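Local coordinates for attaching and effacing protein, pathogenesis factor (Escherichia coli, PDB 4E9L), which probably serves as a cell-surface adhesin of the intimin/invasin family, this piece being part of its chain of bacterial immunoglobulin-like domains, at residues L231-T236 and S246-K251; T212-V217 and L269-L274. All coordinates share one frame; numbering follows the deposited sequence. Where two conformers were deposited one is given.

Interaction 1 (L231-T236 and S246-K251); sequences LSASLT and SSWTEK
The indole of W248 lies beneath L231, which covers one of its faces. L231 CB stands over the five-membered ring, 3.9 Å from its centroid and 15° off the normal, a CH-pi contact. The leucine methyl CD1 sits 3.7 Å above the indole plane, offset toward the rim and 3.9 Å from W248 CD2, so the leucine touches both rings while the side chains cross at about a right angle. W248 owes its position to chi1 of -68°, which sets CG opposite the carbonyl carbon and lets the indole reach across toward strand 231-236. A flat, wide group suits this place because one residue can span the distance between two backbones; a branched aliphatic chain suits its face. At the ring edge, the small A233 brings only CB near, 4.4 Å from CZ2 of W248. S232 O lies 3.6 Å from W248 NE1, too far and too oblique for a hydrogen bond. Strands 231-236 and 244-252 are outermost in the two facing sheets of the immunoglobulin-like sandwich, so W248 bridges the sheets along one side, with Y256 and A258 of strand 255-261, V214 and L216 of strand 211-217 and P273 of strand 267-275 packed against it.

Interaction 2 (T212-V217 and L269-L274); sequences TTVTLV and LRVMPL
L216 meets P273 at a slant, its forked end against the CB-CG side of the proline ring. CD1 of L216 makes the closer contact, 3.9 Å from P273 CG, whereas CD2 of L216 only borders P273 CB at 4.2 Å. The torsions of the leucine account for this fit: CG is anti to the backbone N (chi1 171°), which stretches the side chain out toward strand 267-275, and chi2 of 72° turns the fork so that both methyls face the ring. Two residues earlier on each strand, V214 and V271 form the second pair. Here V214 CG1 faces both methyls of V271, the nearer, V271 CG1, at 4.3 Å, a looser contact than that of the leucine and proline. In both pairs the CB atoms point toward the opposite strand, as expected for facing sheets, and the two strands run in the same general direction, though they belong to different sheets. The spacing of two residues follows from the pleat, which turns every second side chain inward. Beta-branched valine suits an extended backbone and gives a compact, wide knob; leucine reaches further; proline presents a rigid hydrocarbon surface. V199 and V201 of strand 198-201 and L260 of strand 255-261 enlarge the same core. All four touching residues are buried, and what passes between the strands is wholly apolar. The sheets are therefore held together here by van der Waals contact and exclusion of water, whereas the backbone hydrogen bonds of strand 211-217, such as those of V214 with A258 and L216 with Y256, run within its own sheet.

In the fold
Both interactions join the two sheets of the same immunoglobulin-like domain, the middle one of the three that are modelled, and their centres lie about 7 Å apart. Interaction 2 forms the buried interior, and interaction 1 lies at the sandwich margin, nearer the surface. Strands 231-236 and 267-275 are antiparallel neighbours: S232 O and L274 N are 2.8 Å apart, as are S234 N and M272 O, both probable hydrogen bonds. Side chains also connect the contacts. W248 CH2 comes to 3.8 Å from V214 CG1, and L231 CD2 to 3.8 Å from L216 CD2, so the apolar packing of the interior carries on to the partly exposed margin.

Interaction 1 (L231-T236 and S246-K251)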
ATOM      1  N   LEU A 231      -5.573 -11.909   3.419  1.00 19.70           N
ATOM      2  CA  LEU A 231      -6.388 -10.708   3.527  1.00 18.74           C
ATOM      3  C   LEU A 231      -7.409 -10.537   2.440  1.00 23.37           C
ATOM      4  O   LEU A 231      -7.302 -11.120   1.358  1.00 23.05           O
ATOM      5  CB  LEU A 231      -5.460  -9.459   3.467  1.00 18.33           C
ATOM      6  CG  LEU A 231      -4.270  -9.364   4.434  1.00 22.35           C
ATOM      7  CD1 LEU A 231      -3.276  -8.347   3.941  1.00 21.72           C
ATOM      8  CD2 LEU A 231      -4.729  -8.994   5.871  1.00 24.94           C
ATOM      9  N   SER A 232      -8.381  -9.673   2.741  1.00 20.28           N
ATOM     10  CA  SER A 232      -9.407  -9.210   1.819  0.50 20.40           C
ATOM     11  C   SER A 232      -9.601  -7.715   2.092  1.00 22.51           C
ATOM     12  O   SER A 232      -8.760  -7.100   2.768  1.00 21.96           O
ATOM     13  CB  SER A 232     -10.709  -9.984   2.007  0.50 24.29           C
ATOM     14  OG  SER A 232     -11.599  -9.612   0.968  0.50 30.06           O
ATOM     15  N   ALA A 233     -10.673  -7.111   1.583  1.00 19.38           N
ATOM     16  CA  ALA A 233     -10.914  -5.692   1.815  1.00 18.10           C
ATOM     17  C   ALA A 233     -12.369  -5.360   1.726  1.00 21.20           C
ATOM     18  O   ALA A 233     -13.145  -6.025   1.026  1.00 21.78           O
ATOM     19  CB  ALA A 233     -10.117  -4.831   0.821  1.00 18.38           C
ATOM     20  N   SER A 234     -12.730  -4.294   2.416  1.00 16.01           N
ATOM     21  CA  SER A 234     -14.071  -3.732   2.404  1.00 16.59           C
ATOM     22  C   SER A 234     -13.940  -2.309   1.810  1.00 21.43           C
ATOM     23  O   SER A 234     -13.055  -1.543   2.224  1.00 19.73           O
ATOM     24  CB  SER A 234     -14.611  -3.657   3.832  1.00 21.33           C
ATOM     25  OG  SER A 234     -15.873  -3.019   3.833  1.00 32.12           O
ATOM     26  N   LEU A 235     -14.811  -1.975   0.849  1.00 19.25           N
ATOM     27  CA  LEU A 235     -14.876  -0.659   0.211  1.00 19.58           C
ATOM     28  C   LEU A 235     -16.212  -0.018   0.577  1.00 24.09           C
ATOM     29  O   LEU A 235     -17.248  -0.659   0.449  1.00 24.36           O
ATOM     30  CB  LEU A 235     -14.750  -0.762  -1.333  1.00 19.05           C
ATOM     31  CG  LEU A 235     -13.406  -1.244  -1.910  1.00 22.76           C
ATOM     32  CD1 LEU A 235     -13.411  -1.130  -3.425  1.00 22.27           C
ATOM     33  CD2 LEU A 235     -12.224  -0.395  -1.392  1.00 23.94           C
ATOM     34  N   THR A 236     -16.189   1.217   1.056  1.00 20.79           N
ATOM     35  CA  THR A 236     -17.411   1.944   1.435  1.00 21.80           C
ATOM     36  C   THR A 236     -17.364   3.373   0.887  1.00 25.15           C
ATOM     37  O   THR A 236     -16.312   3.830   0.439  1.00 23.62           O
ATOM     38  CB  THR A 236     -17.659   1.911   2.954  1.00 29.01           C
ATOM     39  OG1 THR A 236     -16.536   2.472   3.634  1.00 31.47           O
ATOM     40  CG2 THR A 236     -17.957   0.515   3.484  1.00 29.21           C
ATOM     41  N   SER A 246      -7.590  -5.744  -5.649  1.00 14.33           N
ATOM     42  CA  SER A 246      -6.914  -6.942  -6.158  1.00 13.37           C
ATOM     43  C   SER A 246      -6.502  -7.879  -5.016  1.00 16.46           C
ATOM     44  O   SER A 246      -6.746  -7.602  -3.835  1.00 17.01           O
ATOM     45  CB  SER A 246      -5.658  -6.512  -6.929  1.00 12.40           C
ATOM     46  OG  SER A 246      -4.617  -6.071  -6.049  1.00 12.88           O
ATOM     47  N   SER A 247      -5.802  -8.978  -5.364  1.00 13.06           N
ATOM     48  CA  SER A 247      -5.183  -9.883  -4.405  1.00 12.32           C
ATOM     49  C   SER A 247      -4.070  -9.073  -3.679  1.00 14.52           C
ATOM     50  O   SER A 247      -3.621  -8.058  -4.195  1.00 12.00           O
ATOM     51  CB  SER A 247      -4.524 -11.052  -5.135  1.00 15.47           C
ATOM     52  OG  SER A 247      -3.517 -10.570  -6.016  1.00 14.69           O
ATOM     53  N   TRP A 248      -3.663  -9.511  -2.489  1.00 13.12           N
ATOM     54  CA  TRP A 248      -2.602  -8.847  -1.722  1.00 13.34           C
ATOM     55  C   TRP A 248      -1.244  -9.513  -1.975  1.00 17.28           C
ATOM     56  O   TRP A 248      -1.177 -10.724  -2.212  1.00 16.01           O
ATOM     57  CB  TRP A 248      -2.929  -8.847  -0.223  1.00 11.71           C
ATOM     58  CG  TRP A 248      -4.107  -7.967   0.086  1.00 13.80           C
ATOM     59  CD1 TRP A 248      -5.427  -8.273  -0.087  1.00 16.82           C
ATOM     60  CD2 TRP A 248      -4.065  -6.618   0.581  1.00 13.60           C
ATOM     61  NE1 TRP A 248      -6.213  -7.199   0.259  1.00 17.64           N
ATOM     62  CE2 TRP A 248      -5.403  -6.173   0.695  1.00 19.20           C
ATOM     63  CE3 TRP A 248      -3.026  -5.730   0.905  1.00 15.00           C
ATOM     64  CZ2 TRP A 248      -5.729  -4.877   1.116  1.00 18.21           C
ATOM     65  CZ3 TRP A 248      -3.342  -4.443   1.324  1.00 16.83           C
ATOM     66  CH2 TRP A 248      -4.681  -4.032   1.445  1.00 17.77           C
ATOM     67  N   THR A 249      -0.191  -8.706  -1.970  1.00 14.88           N
ATOM     68  CA  THR A 249       1.190  -9.184  -2.110  1.00 14.42           C
ATOM     69  C   THR A 249       1.937  -8.842  -0.842  1.00 17.76           C
ATOM     70  O   THR A 249       2.088  -7.658  -0.517  1.00 17.87           O
ATOM     71  CB  THR A 249       1.904  -8.575  -3.325  1.00 18.19           C
ATOM     72  OG1 THR A 249       1.129  -8.830  -4.496  1.00 20.12           O
ATOM     73  CG2 THR A 249       3.331  -9.170  -3.506  1.00 15.69           C
ATOM     74  N   GLU A 250       2.470  -9.869  -0.169  1.00 14.75           N
ATOM     75  CA  GLU A 250       3.279  -9.671   1.022  1.00 15.67           C
ATOM     76  C   GLU A 250       4.663  -9.211   0.602  1.00 21.25           C
ATOM     77  O   GLU A 250       5.252  -9.793  -0.318  1.00 20.80           O
ATOM     78  CB  GLU A 250       3.340 -10.956   1.860  1.00 17.45           C
ATOM     79  CG  GLU A 250       3.972 -10.686   3.218  1.00 22.08           C
ATOM     80  CD  GLU A 250       3.892 -11.805   4.227  1.00 36.11           C
ATOM     81  OE1 GLU A 250       3.261 -12.846   3.938  1.00 34.64           O
ATOM     82  OE2 GLU A 250       4.458 -11.625   5.324  1.00 38.37           O
ATOM     83  N   LYS A 251       5.147  -8.117   1.210  1.00 17.46           N
ATOM     84  CA  LYS A 251       6.438  -7.509   0.859  1.00 18.65           C
ATOM     85  C   LYS A 251       7.476  -7.666   1.969  1.00 33.57           C
ATOM     86  O   LYS A 251       8.514  -7.013   1.938  1.00 38.09           O
ATOM     87  CB  LYS A 251       6.270  -6.023   0.490  1.00 18.10           C
ATOM     88  CG  LYS A 251       5.418  -5.741  -0.745  1.00 19.28           C
ATOM     89  CD  LYS A 251       6.124  -6.223  -2.031  1.00 20.36           C
ATOM     90  CE  LYS A 251       5.364  -5.873  -3.275  1.00 27.86           C
ATOM     91  NZ  LYS A 251       5.962  -6.509  -4.481  1.00 29.76           N
TER

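Interaction 2 (T212-V217 and L269-L274)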
ATOM      1  N   THR A 212      -4.758   2.978  -7.688  1.00 16.93           N
ATOM      2  CA  THR A 212      -3.696   3.365  -6.753  1.00 16.66           C
ATOM      3  C   THR A 212      -3.267   2.126  -5.944  1.00 18.40           C
ATOM      4  O   THR A 212      -3.926   1.089  -6.007  1.00 18.49           O
ATOM      5  CB  THR A 212      -4.106   4.582  -5.865  1.00 20.25           C
ATOM      6  OG1 THR A 212      -2.938   5.090  -5.210  1.00 20.91           O
ATOM      7  CG2 THR A 212      -5.120   4.228  -4.792  1.00 15.34           C
ATOM      8  N   THR A 213      -2.161   2.242  -5.201  1.00 13.67           N
ATOM      9  CA  THR A 213      -1.646   1.182  -4.355  1.00 12.82           C
ATOM     10  C   THR A 213      -2.087   1.417  -2.931  1.00 13.42           C
ATOM     11  O   THR A 213      -2.017   2.541  -2.416  1.00 14.43           O
ATOM     12  CB  THR A 213      -0.105   1.062  -4.445  1.00 15.66           C
ATOM     13  OG1 THR A 213       0.254   0.887  -5.815  1.00 19.16           O
ATOM     14  CG2 THR A 213       0.422  -0.126  -3.625  1.00 15.37           C
ATOM     15  N   VAL A 214      -2.578   0.367  -2.325  1.00 11.10           N
ATOM     16  CA  VAL A 214      -2.994   0.353  -0.918  1.00 12.56           C
ATOM     17  C   VAL A 214      -1.892  -0.405  -0.191  1.00 16.81           C
ATOM     18  O   VAL A 214      -1.522  -1.489  -0.645  1.00 17.55           O
ATOM     19  CB  VAL A 214      -4.354  -0.359  -0.731  1.00 17.85           C
ATOM     20  CG1 VAL A 214      -4.788  -0.340   0.739  1.00 18.38           C
ATOM     21  CG2 VAL A 214      -5.411   0.275  -1.595  1.00 19.29           C
ATOM     22  N   THR A 215      -1.379   0.136   0.926  1.00 12.83           N
ATOM     23  CA  THR A 215      -0.368  -0.564   1.735  1.00 11.94           C
ATOM     24  C   THR A 215      -0.950  -0.812   3.147  1.00 16.55           C
ATOM     25  O   THR A 215      -1.492   0.115   3.772  1.00 16.68           O
ATOM     26  CB  THR A 215       0.954   0.260   1.829  1.00 15.51           C
ATOM     27  OG1 THR A 215       1.485   0.507   0.529  1.00 18.99           O
ATOM     28  CG2 THR A 215       2.037  -0.457   2.635  1.00 14.07           C
ATOM     29  N   LEU A 216      -0.835  -2.055   3.636  1.00 12.87           N
ATOM     30  CA  LEU A 216      -1.209  -2.412   5.001  1.00 12.52           C
ATOM     31  C   LEU A 216       0.090  -2.759   5.754  1.00 16.21           C
ATOM     32  O   LEU A 216       0.895  -3.537   5.252  1.00 15.33           O
ATOM     33  CB  LEU A 216      -2.158  -3.634   5.046  1.00 12.14           C
ATOM     34  CG  LEU A 216      -2.421  -4.214   6.473  1.00 16.62           C
ATOM     35  CD1 LEU A 216      -3.329  -3.267   7.322  1.00 15.49           C
ATOM     36  CD2 LEU A 216      -3.063  -5.592   6.390  1.00 21.58           C
ATOM     37  N   VAL A 217       0.284  -2.203   6.950  1.00 13.30           N
ATOM     38  CA  VAL A 217       1.402  -2.610   7.793  1.00 14.15           C
ATOM     39  C   VAL A 217       0.676  -3.272   8.990  1.00 18.48           C
ATOM     40  O   VAL A 217      -0.072  -2.615   9.715  1.00 16.86           O
ATOM     41  CB  VAL A 217       2.407  -1.478   8.159  1.00 20.20           C
ATOM     42  CG1 VAL A 217       3.456  -1.998   9.131  1.00 21.54           C
ATOM     43  CG2 VAL A 217       3.109  -0.961   6.901  1.00 19.81           C
ATOM     44  N   LEU A 269     -14.389   7.508  -1.151  1.00 18.96           N
ATOM     45  CA  LEU A 269     -14.136   6.079  -1.094  1.00 19.21           C
ATOM     46  C   LEU A 269     -13.240   5.777   0.120  1.00 21.93           C
ATOM     47  O   LEU A 269     -12.250   6.473   0.348  1.00 22.10           O
ATOM     48  CB  LEU A 269     -13.423   5.667  -2.408  1.00 19.59           C
ATOM     49  CG  LEU A 269     -13.044   4.198  -2.595  1.00 24.31           C
ATOM     50  CD1 LEU A 269     -14.230   3.306  -2.387  1.00 25.33           C
ATOM     51  CD2 LEU A 269     -12.503   3.963  -3.996  1.00 27.35           C
ATOM     52  N   ARG A 270     -13.596   4.744   0.886  1.00 18.37           N
ATOM     53  CA  ARG A 270     -12.821   4.302   2.048  0.50 18.33           C
ATOM     54  C   ARG A 270     -12.472   2.837   1.867  1.00 22.59           C
ATOM     55  O   ARG A 270     -13.319   2.062   1.410  1.00 20.92           O
ATOM     56  CB  ARG A 270     -13.599   4.504   3.365  0.50 20.09           C
ATOM     57  CG  ARG A 270     -13.762   5.970   3.748  0.50 30.39           C
ATOM     58  CD  ARG A 270     -14.643   6.181   4.974  0.50 37.39           C
ATOM     59  NE  ARG A 270     -16.022   5.719   4.784  0.50 40.32           N
ATOM     60  CZ  ARG A 270     -16.974   6.401   4.154  0.50 51.83           C
ATOM     61  NH1 ARG A 270     -16.707   7.584   3.612  0.50 44.79           N
ATOM     62  NH2 ARG A 270     -18.194   5.898   4.046  0.50 34.18           N
ATOM     63  N   VAL A 271     -11.218   2.466   2.194  1.00 18.29           N
ATOM     64  CA  VAL A 271     -10.731   1.106   2.078  1.00 17.56           C
ATOM     65  C   VAL A 271     -10.283   0.594   3.428  1.00 20.76           C
ATOM     66  O   VAL A 271      -9.414   1.187   4.070  1.00 20.60           O
ATOM     67  CB  VAL A 271      -9.661   0.893   0.955  1.00 20.48           C
ATOM     68  CG1 VAL A 271      -8.496   1.863   1.067  1.00 20.26           C
ATOM     69  CG2 VAL A 271      -9.162  -0.564   0.904  1.00 19.98           C
ATOM     70  N   MET A 272     -10.871  -0.515   3.842  1.00 15.60           N
ATOM     71  CA  MET A 272     -10.516  -1.183   5.082  1.00 15.70           C
ATOM     72  C   MET A 272     -10.006  -2.598   4.748  1.00 20.35           C
ATOM     73  O   MET A 272     -10.808  -3.438   4.337  1.00 19.83           O
ATOM     74  CB  MET A 272     -11.715  -1.216   6.054  1.00 18.34           C
ATOM     75  CG  MET A 272     -11.453  -1.999   7.360  1.00 21.44           C
ATOM     76  SD  MET A 272      -9.986  -1.414   8.251  1.00 25.68           S
ATOM     77  CE  MET A 272     -10.703   0.061   9.056  1.00 22.94           C
ATOM     78  N   PRO A 273      -8.690  -2.890   4.894  1.00 18.13           N
ATOM     79  CA  PRO A 273      -8.237  -4.278   4.707  1.00 17.06           C
ATOM     80  C   PRO A 273      -8.866  -5.111   5.815  1.00 20.37           C
ATOM     81  O   PRO A 273      -9.145  -4.599   6.919  1.00 18.45           O
ATOM     82  CB  PRO A 273      -6.713  -4.215   4.915  1.00 17.99           C
ATOM     83  CG  PRO A 273      -6.374  -2.777   4.920  1.00 23.04           C
ATOM     84  CD  PRO A 273      -7.592  -2.043   5.396  1.00 19.28           C
ATOM     85  N   LEU A 274      -9.169  -6.368   5.480  1.00 18.04           N
ATOM     86  CA  LEU A 274      -9.824  -7.280   6.403  1.00 19.43           C
ATOM     87  C   LEU A 274      -8.982  -8.515   6.661  1.00 24.19           C
ATOM     88  O   LEU A 274      -8.413  -9.091   5.729  1.00 23.09           O
ATOM     89  CB  LEU A 274     -11.193  -7.733   5.851  1.00 19.85           C
ATOM     90  CG  LEU A 274     -12.260  -6.684   5.531  1.00 25.06           C
ATOM     91  CD1 LEU A 274     -13.395  -7.309   4.735  1.00 26.42           C
ATOM     92  CD2 LEU A 274     -12.822  -6.038   6.787  1.00 26.32           C
TER